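Long-range contact in ABC-type branched-chain amino acid transport systems periplasmic component-like protein (Thermomonospora curvata, PDB 4N03), which probably serves as the substrate-binding component of an ABC transporter, capturing a fatty acid for uptake: residues D21-P27 with K332-R336. Sequence-based numbering, arbitrary orientation.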
loop_
_atom_site.group_PDB
_atom_site.type_symbol
_atom_site.label_atom_id
_atom_site.label_comp_id
_atom_site.label_asym_id
_atom_site.label_seq_id
_atom_site.Cartn_x
_atom_site.Cartn_y
_atom_site.Cartn_z
ATOM N N ASP A 21 28.372 9.814 -21.302
ATOM C CA ASP A 21 29.061 9.011 -20.336
ATOM C C ASP A 21 29.035 7.513 -20.695
ATOM O O ASP A 21 29.446 6.700 -19.884
ATOM C CB ASP A 21 28.491 9.259 -18.924
ATOM C CG ASP A 21 27.028 8.945 -18.821
ATOM O OD1 ASP A 21 26.346 8.615 -19.838
ATOM O OD2 ASP A 21 26.549 9.040 -17.669
ATOM N N GLY A 22 28.542 7.174 -21.889
ATOM C CA GLY A 22 28.417 5.763 -22.312
ATOM C C GLY A 22 27.228 4.985 -21.735
ATOM O O GLY A 22 27.117 3.764 -21.950
ATOM N N VAL A 23 26.329 5.667 -21.062
ATOM C CA VAL A 23 25.181 5.025 -20.459
ATOM C C VAL A 23 24.038 4.993 -21.459
ATOM O O VAL A 23 23.638 5.993 -22.020
ATOM C CB VAL A 23 24.780 5.743 -19.150
ATOM C CG1 VAL A 23 23.474 5.183 -18.617
ATOM C CG2 VAL A 23 25.913 5.694 -18.140
ATOM N N LYS A 24 23.493 3.787 -21.672
ATOM C CA LYS A 24 22.332 3.637 -22.529
ATOM C C LYS A 24 21.108 4.301 -21.896
ATOM O O LYS A 24 20.894 4.209 -20.703
ATOM C CB LYS A 24 22.042 2.157 -22.798
ATOM C CG LYS A 24 23.104 1.420 -23.598
ATOM C CD LYS A 24 22.837 -0.084 -23.600
ATOM C CE LYS A 24 23.928 -0.885 -24.281
ATOM N NZ LYS A 24 23.881 -2.278 -23.763
ATOM N N GLN A 25 20.350 5.017 -22.722
ATOM C CA GLN A 25 19.245 5.833 -22.245
ATOM C C GLN A 25 17.913 5.349 -22.834
ATOM O O GLN A 25 17.672 5.516 -24.002
ATOM C CB GLN A 25 19.499 7.299 -22.609
ATOM C CG GLN A 25 20.813 7.852 -22.029
ATOM C CD GLN A 25 21.163 9.291 -22.398
ATOM O OE1 GLN A 25 21.973 9.879 -21.694
ATOM N NE2 GLN A 25 20.647 9.830 -23.449
ATOM N N GLY A 26 17.032 4.859 -21.972
ATOM C CA GLY A 26 15.700 4.467 -22.406
ATOM C C GLY A 26 14.754 5.629 -22.421
ATOM O O GLY A 26 15.151 6.804 -22.271
ATOM N N PRO A 27 13.468 5.340 -22.600
ATOM C CA PRO A 27 12.451 6.411 -22.529
ATOM C C PRO A 27 12.535 7.197 -21.229
ATOM O O PRO A 27 12.745 6.639 -20.172
ATOM C CB PRO A 27 11.125 5.643 -22.675
ATOM C CG PRO A 27 11.486 4.339 -23.234
ATOM C CD PRO A 27 12.870 4.011 -22.798
ATOM N N LYS A 332 25.912 0.813 -16.898
ATOM C CA LYS A 332 25.796 1.676 -18.056
ATOM C C LYS A 332 24.542 1.426 -18.879
ATOM O O LYS A 332 24.546 1.496 -20.116
ATOM C CB LYS A 332 27.070 1.622 -18.883
ATOM C CG LYS A 332 28.260 2.157 -18.111
ATOM C CD LYS A 332 29.294 2.732 -19.052
ATOM C CE LYS A 332 30.474 3.252 -18.268
ATOM N NZ LYS A 332 30.168 4.490 -17.502
ATOM N N ASP A 333 23.445 1.205 -18.156
ATOM C CA ASP A 333 22.221 0.712 -18.795
ATOM C C ASP A 333 20.960 1.234 -18.162
ATOM O O ASP A 333 20.255 0.512 -17.440
ATOM C CB ASP A 333 22.256 -0.824 -18.816
ATOM C CG ASP A 333 21.209 -1.450 -19.695
ATOM O OD1 ASP A 333 20.551 -0.756 -20.493
ATOM O OD2 ASP A 333 21.064 -2.682 -19.605
ATOM N N LEU A 334 20.657 2.510 -18.417
ATOM C CA LEU A 334 19.411 3.128 -17.965
ATOM C C LEU A 334 18.304 2.955 -19.000
ATOM O O LEU A 334 17.635 3.885 -19.408
ATOM C CB LEU A 334 19.626 4.609 -17.603
ATOM C CG LEU A 334 20.475 4.923 -16.373
ATOM C CD1 LEU A 334 20.706 6.426 -16.250
ATOM C CD2 LEU A 334 19.764 4.438 -15.136
ATOM N N THR A 335 18.081 1.704 -19.360
ATOM C CA THR A 335 16.974 1.250 -20.196
ATOM C C THR A 335 16.008 0.529 -19.310
ATOM O O THR A 335 16.281 0.208 -18.165
ATOM C CB THR A 335 17.472 0.343 -21.306
ATOM O OG1 THR A 335 18.000 -0.858 -20.722
ATOM C CG2 THR A 335 18.504 1.038 -22.169
ATOM N N ARG A 336 14.832 0.239 -19.870
ATOM C CA ARG A 336 13.850 -0.500 -19.097
ATOM C C ARG A 336 14.323 -1.919 -18.754
ATOM O O ARG A 336 14.136 -2.365 -17.643
ATOM C CB ARG A 336 12.522 -0.511 -19.827
ATOM C CG ARG A 336 11.933 0.902 -19.754
ATOM C CD ARG A 336 10.507 0.914 -20.169
ATOM N NE ARG A 336 9.967 2.250 -20.080
ATOM C CZ ARG A 336 9.010 2.681 -20.874
ATOM N NH1 ARG A 336 8.454 1.845 -21.772
ATOM N NH2 ARG A 336 8.601 3.933 -20.799
HETATM O O HOH W 1 23.612 -3.530 -21.297
#
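Lys24 N donates to Lys332 O at 3.0 Å, nearly straight (171°), and, two residues further on, Gly26 N gives a 2.8 Å bond to Leu334 O; between them Leu334 N reaches Lys24 O in a weak, bent bond. These make a two-stranded parallel sheet at the surface, joining the N-terminal tail to the link between helices 309-330 and 336-343 of this leucine-binding-protein fold. Lys332, at positive phi, ends the first helix in a Schellman motif; Thr335 N-caps the second, its OG1 bonded to Gly338 N and, at 2.6 Å, to Asp333 OD1. Among apolar contacts, Val23 CG1, turned anti to its own N (chi1 173°), packs 3.8 Å from Leu334 CG, next to Arg73, which also salt-bridges Asp21. On the face that carries Lys24 and Asp333, Lys24 CB meets Thr335 CG2, and in the conformer described the extended Lys24 chain carries NZ to a water that bonds weakly to Asp333 OD2. Pro27 CG sits 3.7 Å above the centre of the Arg336 guanidinium, whose nitrogens bond the carbonyls of Asn97, Val100, Leu101 and Asp122. A leucine in place of Arg336 would probably cost those four carbonyls the guanidinium's bonds and leave Pro27 without its flat partner.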